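Local coordinates for hemoglobin-like protein (Methylacidiphilum infernorum, PDB 4NK2) that binds heme as a truncated hemoglobin and probably binds or carries oxygen, at residues M120-E131 and F165-T175. Numbering follows the deposited sequence.
Sequences MRARHFSVTIDE and FSIRMINRRTT. With HEM (protoporphyrin IX containing Fe), chain C.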
loop_
_atom_site.group_PDB
_atom_site.type_symbol
_atom_site.label_atom_id
_atom_site.label_comp_id
_atom_site.label_asym_id
_atom_site.label_seq_id
_atom_site.Cartn_x
_atom_site.Cartn_y
_atom_site.Cartn_z
ATOM N N MET A 120 3.322 8.786 12.750
ATOM C CA MET A 120 4.378 7.973 12.182
ATOM C C MET A 120 4.053 7.374 10.828
ATOM O O MET A 120 4.893 7.347 9.966
ATOM C CB MET A 120 4.791 6.868 13.143
ATOM C CG MET A 120 5.863 7.235 14.126
ATOM S SD MET A 120 7.323 7.967 13.432
ATOM C CE MET A 120 7.452 9.396 14.436
ATOM N N ARG A 121 2.845 6.872 10.644
ATOM C CA ARG A 121 2.529 6.265 9.350
ATOM C C ARG A 121 2.680 7.338 8.292
ATOM O O ARG A 121 3.311 7.112 7.257
ATOM C CB ARG A 121 1.108 5.672 9.302
ATOM C CG ARG A 121 0.702 5.166 7.900
ATOM C CD ARG A 121 -0.631 4.399 7.883
ATOM N NE ARG A 121 -1.059 4.144 6.499
ATOM C CZ ARG A 121 -0.591 3.148 5.748
ATOM N NH1 ARG A 121 0.310 2.298 6.247
ATOM N NH2 ARG A 121 -1.026 2.994 4.502
ATOM N N ALA A 122 2.153 8.526 8.571
ATOM C CA ALA A 122 2.178 9.605 7.577
ATOM C C ALA A 122 3.610 10.061 7.286
ATOM O O ALA A 122 3.997 10.293 6.126
ATOM C CB ALA A 122 1.327 10.776 8.059
ATOM N N ARG A 123 4.402 10.215 8.340
ATOM C CA ARG A 123 5.802 10.598 8.159
ATOM C C ARG A 123 6.534 9.560 7.302
ATOM O O ARG A 123 7.425 9.919 6.521
ATOM C CB ARG A 123 6.511 10.800 9.512
ATOM C CG ARG A 123 6.044 12.035 10.296
ATOM C CD ARG A 123 6.804 12.195 11.628
ATOM N NE ARG A 123 6.255 13.259 12.482
ATOM C CZ ARG A 123 6.715 14.510 12.520
ATOM N NH1 ARG A 123 7.728 14.866 11.738
ATOM N NH2 ARG A 123 6.170 15.409 13.343
ATOM N N HIS A 124 6.149 8.296 7.399
ATOM C CA HIS A 124 6.827 7.248 6.647
ATOM C C HIS A 124 6.389 7.113 5.179
ATOM O O HIS A 124 6.998 6.370 4.445
ATOM C CB HIS A 124 6.763 5.895 7.372
ATOM C CG HIS A 124 7.771 5.745 8.473
ATOM N ND1 HIS A 124 7.580 6.266 9.728
ATOM C CD2 HIS A 124 8.975 5.133 8.504
ATOM C CE1 HIS A 124 8.623 5.984 10.482
ATOM N NE2 HIS A 124 9.484 5.293 9.765
ATOM N N PHE A 125 5.355 7.834 4.754
ATOM C CA PHE A 125 4.978 7.841 3.338
ATOM C C PHE A 125 6.167 8.289 2.473
ATOM O O PHE A 125 6.220 7.974 1.289
ATOM C CB PHE A 125 3.768 8.751 3.073
ATOM C CG PHE A 125 2.446 8.191 3.558
ATOM C CD1 PHE A 125 2.183 6.826 3.515
ATOM C CD2 PHE A 125 1.459 9.049 4.045
ATOM C CE1 PHE A 125 0.958 6.320 3.967
ATOM C CE2 PHE A 125 0.228 8.550 4.499
ATOM C CZ PHE A 125 -0.020 7.191 4.459
ATOM N N SER A 126 7.115 9.009 3.072
ATOM C CA SER A 126 8.295 9.519 2.359
ATOM C C SER A 126 9.298 8.426 1.967
ATOM O O SER A 126 10.349 8.719 1.389
ATOM C CB SER A 126 9.013 10.561 3.225
ATOM O OG SER A 126 8.134 11.606 3.609
ATOM N N VAL A 127 8.995 7.183 2.296
ATOM C CA VAL A 127 9.876 6.079 1.965
ATOM C C VAL A 127 9.060 4.847 1.642
ATOM O O VAL A 127 8.076 4.571 2.287
ATOM C CB VAL A 127 10.898 5.806 3.086
ATOM C CG1 VAL A 127 10.227 5.678 4.400
ATOM C CG2 VAL A 127 11.709 4.585 2.792
ATOM N N THR A 128 9.457 4.115 0.621
ATOM C CA THR A 128 8.658 2.976 0.175
ATOM C C THR A 128 8.938 1.796 1.099
ATOM O O THR A 128 10.067 1.320 1.192
ATOM C CB THR A 128 8.987 2.606 -1.283
ATOM O OG1 THR A 128 8.949 3.796 -2.074
ATOM C CG2 THR A 128 7.977 1.616 -1.837
ATOM N N ILE A 129 7.912 1.328 1.793
ATOM C CA ILE A 129 8.117 0.264 2.775
ATOM C C ILE A 129 7.175 -0.877 2.448
ATOM O O ILE A 129 5.953 -0.738 2.608
ATOM C CB ILE A 129 7.831 0.761 4.207
ATOM C CG1 ILE A 129 8.810 1.887 4.587
ATOM C CG2 ILE A 129 7.926 -0.436 5.216
ATOM C CD1 ILE A 129 8.430 2.675 5.850
ATOM N N ASP A 130 7.707 -1.996 1.984
ATOM C CA ASP A 130 6.897 -3.176 1.739
ATOM C C ASP A 130 7.002 -4.178 2.877
ATOM O O ASP A 130 7.650 -3.906 3.862
ATOM C CB ASP A 130 7.229 -3.820 0.394
ATOM C CG ASP A 130 8.638 -4.343 0.317
ATOM O OD1 ASP A 130 9.297 -4.488 1.346
ATOM O OD2 ASP A 130 9.084 -4.621 -0.799
ATOM N N GLU A 131 6.362 -5.331 2.732
ATOM C CA GLU A 131 6.262 -6.299 3.818
ATOM C C GLU A 131 7.640 -6.799 4.231
ATOM O O GLU A 131 7.947 -6.872 5.422
ATOM C CB GLU A 131 5.352 -7.464 3.425
ATOM C CG GLU A 131 3.957 -7.035 2.991
ATOM C CD GLU A 131 3.893 -6.683 1.509
ATOM O OE1 GLU A 131 4.962 -6.564 0.858
ATOM O OE2 GLU A 131 2.764 -6.539 0.989
ATOM N N PHE A 165 3.494 -2.001 15.938
ATOM C CA PHE A 165 3.457 -0.629 15.435
ATOM C C PHE A 165 4.035 -0.579 14.026
ATOM O O PHE A 165 3.574 0.192 13.178
ATOM C CB PHE A 165 4.258 0.298 16.353
ATOM C CG PHE A 165 4.009 1.770 16.113
ATOM C CD1 PHE A 165 2.778 2.221 15.652
ATOM C CD2 PHE A 165 5.004 2.704 16.367
ATOM C CE1 PHE A 165 2.549 3.583 15.448
ATOM C CE2 PHE A 165 4.781 4.068 16.156
ATOM C CZ PHE A 165 3.556 4.501 15.695
ATOM N N SER A 166 5.050 -1.404 13.775
ATOM C CA SER A 166 5.712 -1.420 12.472
ATOM C C SER A 166 4.752 -1.816 11.350
ATOM O O SER A 166 4.951 -1.447 10.188
ATOM C CB SER A 166 6.937 -2.347 12.483
ATOM O OG SER A 166 6.606 -3.688 12.844
ATOM N N ILE A 167 3.703 -2.560 11.674
ATOM C CA ILE A 167 2.764 -2.945 10.614
ATOM C C ILE A 167 2.133 -1.716 9.938
ATOM O O ILE A 167 1.865 -1.731 8.732
ATOM C CB ILE A 167 1.663 -3.866 11.145
ATOM C CG1 ILE A 167 2.281 -5.183 11.641
ATOM C CG2 ILE A 167 0.660 -4.152 10.057
ATOM C CD1 ILE A 167 1.274 -6.108 12.317
ATOM N N ARG A 168 1.884 -0.665 10.717
ATOM C CA ARG A 168 1.237 0.541 10.201
ATOM C C ARG A 168 2.155 1.414 9.375
ATOM O O ARG A 168 1.710 2.410 8.797
ATOM C CB ARG A 168 0.693 1.370 11.358
ATOM C CG ARG A 168 -0.003 0.527 12.385
ATOM C CD ARG A 168 -0.824 1.365 13.334
ATOM N NE ARG A 168 -1.691 0.496 14.122
ATOM C CZ ARG A 168 -2.823 0.886 14.692
ATOM N NH1 ARG A 168 -3.231 2.142 14.563
ATOM N NH2 ARG A 168 -3.544 0.014 15.380
ATOM N N MET A 169 3.438 1.074 9.315
ATOM C CA MET A 169 4.338 1.844 8.447
ATOM C C MET A 169 4.318 1.314 7.011
ATOM O O MET A 169 4.778 1.991 6.084
ATOM C CB MET A 169 5.759 1.803 8.991
ATOM C CG MET A 169 5.853 2.207 10.468
ATOM S SD MET A 169 5.045 3.798 10.744
ATOM C CE MET A 169 4.437 3.392 12.375
ATOM N N ILE A 170 3.803 0.097 6.827
ATOM C CA ILE A 170 3.860 -0.545 5.508
ATOM C C ILE A 170 2.976 0.236 4.538
ATOM O O ILE A 170 1.772 0.407 4.779
ATOM C CB ILE A 170 3.368 -2.010 5.536
ATOM C CG1 ILE A 170 4.318 -2.887 6.368
ATOM C CG2 ILE A 170 3.259 -2.549 4.106
ATOM C CD1 ILE A 170 3.819 -4.318 6.549
ATOM N N ASN A 171 3.568 0.710 3.452
ATOM C CA ASN A 171 2.814 1.513 2.487
ATOM C C ASN A 171 2.902 0.998 1.052
ATOM O O ASN A 171 2.282 1.563 0.131
ATOM C CB ASN A 171 3.238 2.981 2.569
ATOM C CG ASN A 171 4.718 3.172 2.331
ATOM O OD1 ASN A 171 5.306 2.512 1.463
ATOM N ND2 ASN A 171 5.339 4.074 3.100
ATOM N N ARG A 172 3.655 -0.083 0.864
ATOM C CA ARG A 172 3.724 -0.757 -0.436
ATOM C C ARG A 172 3.335 -2.214 -0.243
ATOM O O ARG A 172 3.999 -2.959 0.500
ATOM C CB ARG A 172 5.131 -0.661 -1.015
ATOM C CG ARG A 172 5.319 -1.409 -2.355
ATOM C CD ARG A 172 4.490 -0.778 -3.481
ATOM N NE ARG A 172 5.048 -1.017 -4.817
ATOM C CZ ARG A 172 4.671 -2.005 -5.625
ATOM N NH1 ARG A 172 3.727 -2.866 -5.245
ATOM N NH2 ARG A 172 5.233 -2.120 -6.822
ATOM N N ARG A 173 2.247 -2.629 -0.881
ATOM C CA ARG A 173 1.803 -4.019 -0.757
ATOM C C ARG A 173 2.281 -4.814 -1.971
ATOM O O ARG A 173 2.294 -4.292 -3.091
ATOM C CB ARG A 173 0.285 -4.084 -0.601
ATOM C CG ARG A 173 -0.187 -3.633 0.763
ATOM C CD ARG A 173 0.152 -4.719 1.799
ATOM N NE ARG A 173 -0.918 -5.712 1.891
ATOM C CZ ARG A 173 -0.744 -6.979 2.259
ATOM N NH1 ARG A 173 0.473 -7.437 2.546
ATOM N NH2 ARG A 173 -1.788 -7.792 2.324
ATOM N N THR A 174 2.708 -6.057 -1.742
ATOM C CA THR A 174 3.290 -6.869 -2.814
ATOM C C THR A 174 2.752 -8.286 -2.775
ATOM O O THR A 174 3.189 -9.134 -3.562
ATOM C CB THR A 174 4.831 -6.962 -2.714
ATOM O OG1 THR A 174 5.186 -7.680 -1.520
ATOM C CG2 THR A 174 5.461 -5.576 -2.699
ATOM N N THR A 175 1.829 -8.535 -1.842
ATOM C CA THR A 175 1.171 -9.836 -1.699
ATOM C C THR A 175 -0.238 -9.661 -1.139
ATOM O O THR A 175 -0.526 -8.645 -0.492
ATOM C CB THR A 175 1.948 -10.790 -0.749
ATOM O OG1 THR A 175 1.111 -11.906 -0.410
ATOM C CG2 THR A 175 2.330 -10.076 0.566
HETATM C CHA HEM C . 12.219 7.827 9.859
HETATM C CHB HEM C . 12.575 3.508 7.713
HETATM C CHC HEM C . 9.412 1.679 10.945
HETATM C CHD HEM C . 10.653 5.430 13.802
HETATM C C1A HEM C . 12.532 6.865 8.931
HETATM C C2A HEM C . 13.212 7.063 7.653
HETATM C C3A HEM C . 13.301 5.848 7.073
HETATM C C4A HEM C . 12.684 4.863 7.951
HETATM C CMA HEM C . 13.949 5.490 5.716
HETATM C CAA HEM C . 13.716 8.425 7.091
HETATM C CBA HEM C . 12.621 8.963 6.146
HETATM C CGA HEM C . 12.888 10.323 5.508
HETATM O O1A HEM C . 12.655 10.471 4.274
HETATM O O2A HEM C . 13.318 11.287 6.200
HETATM C C1B HEM C . 11.683 2.637 8.319
HETATM C C2B HEM C . 11.279 1.322 7.846
HETATM C C3B HEM C . 10.405 0.816 8.735
HETATM C C4B HEM C . 10.218 1.781 9.814
HETATM C CMB HEM C . 11.769 0.610 6.568
HETATM C CAB HEM C . 9.732 -0.564 8.606
HETATM C CBB HEM C . 8.664 -0.851 9.360
HETATM C C1C HEM C . 9.500 2.510 12.046
HETATM C C2C HEM C . 8.887 2.327 13.355
HETATM C C3C HEM C . 9.229 3.375 14.131
HETATM C C4C HEM C . 10.083 4.254 13.355
HETATM C CMC HEM C . 7.978 1.145 13.759
HETATM C CAC HEM C . 8.844 3.638 15.606
HETATM C CBC HEM C . 8.419 2.651 16.407
HETATM C C1D HEM C . 11.068 6.479 13.013
HETATM C C2D HEM C . 11.193 7.871 13.418
HETATM C C3D HEM C . 11.694 8.601 12.182
HETATM C C4D HEM C . 11.810 7.594 11.151
HETATM C CMD HEM C . 10.913 8.509 14.802
HETATM C CAD HEM C . 11.975 10.115 12.058
HETATM C CBD HEM C . 10.630 10.795 11.783
HETATM C CGD HEM C . 10.890 12.279 11.656
HETATM O O1D HEM C . 11.478 12.693 10.628
HETATM O O2D HEM C . 10.521 13.041 12.589
HETATM N NA HEM C . 12.234 5.524 9.074
HETATM N NB HEM C . 11.016 2.865 9.514
HETATM N NC HEM C . 10.221 3.696 12.104
HETATM N ND HEM C . 11.438 6.365 11.683
HETATM FE FE HEM C . 11.137 4.626 10.569
HETATM O O HOH W 1 3.935 4.885 5.575
HETATM O O HOH W 2 -0.520 0.343 2.936
#
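Met-169 lies against His-124 on the proximal side of the heme in this truncated globin, a group II member, where the short proximal helix 120-124 meets the chain running on from helix 155-165. His-124 NE2 binds the heme iron at 2.0 Å, and Met-169 CG sits over one face of the imidazole. ND1, at the ring edge, donates in the ring plane to Met-120 O, which fixes the rotation of the imidazole; Met-120 O also accepts from His-124 N on the opposite face of its carbonyl plane. The bent chain of Met-169 brings Met-169 CE over the centre of the Phe-165 ring and within 3.6 Å of Met-120 CB.

Arg-121 reaches across with CG anti to the backbone N (chi1 174°) and the chain extended. Arg-121 NH1 donates to Arg-168 O and, at 2.8 Å, to Ile-170 O. Both acceptors lie near the guanidinium plane, whereas NH1 stands above each carbonyl plane; NH2 forms a salt bridge with Asp-41 of the second subunit.

Asn-171 bridges the loop after the helix with both ends of its amide. Asn-171 ND2 gives a bond to Val-127 O at 2.9 Å, and OD1 receives a nearly straight one from Ile-129 N (176°). A water accepts from ND2 and donates to Arg-121 O and Met-169 O.

Farther along, the Glu-131 carboxylate is gripped at both oxygens. OE2 takes Thr-174 N on its syn lone pair and, in a salt bridge, Arg-173 NH1 on its anti lone pair; that guanidinium also bonds Glu-177 O through NH2 and Asp-41 of the same chain through NE. Thr-174 OG1 donates a 2.6 Å hydrogen bond to Glu-131 OE1 from above the carboxylate plane.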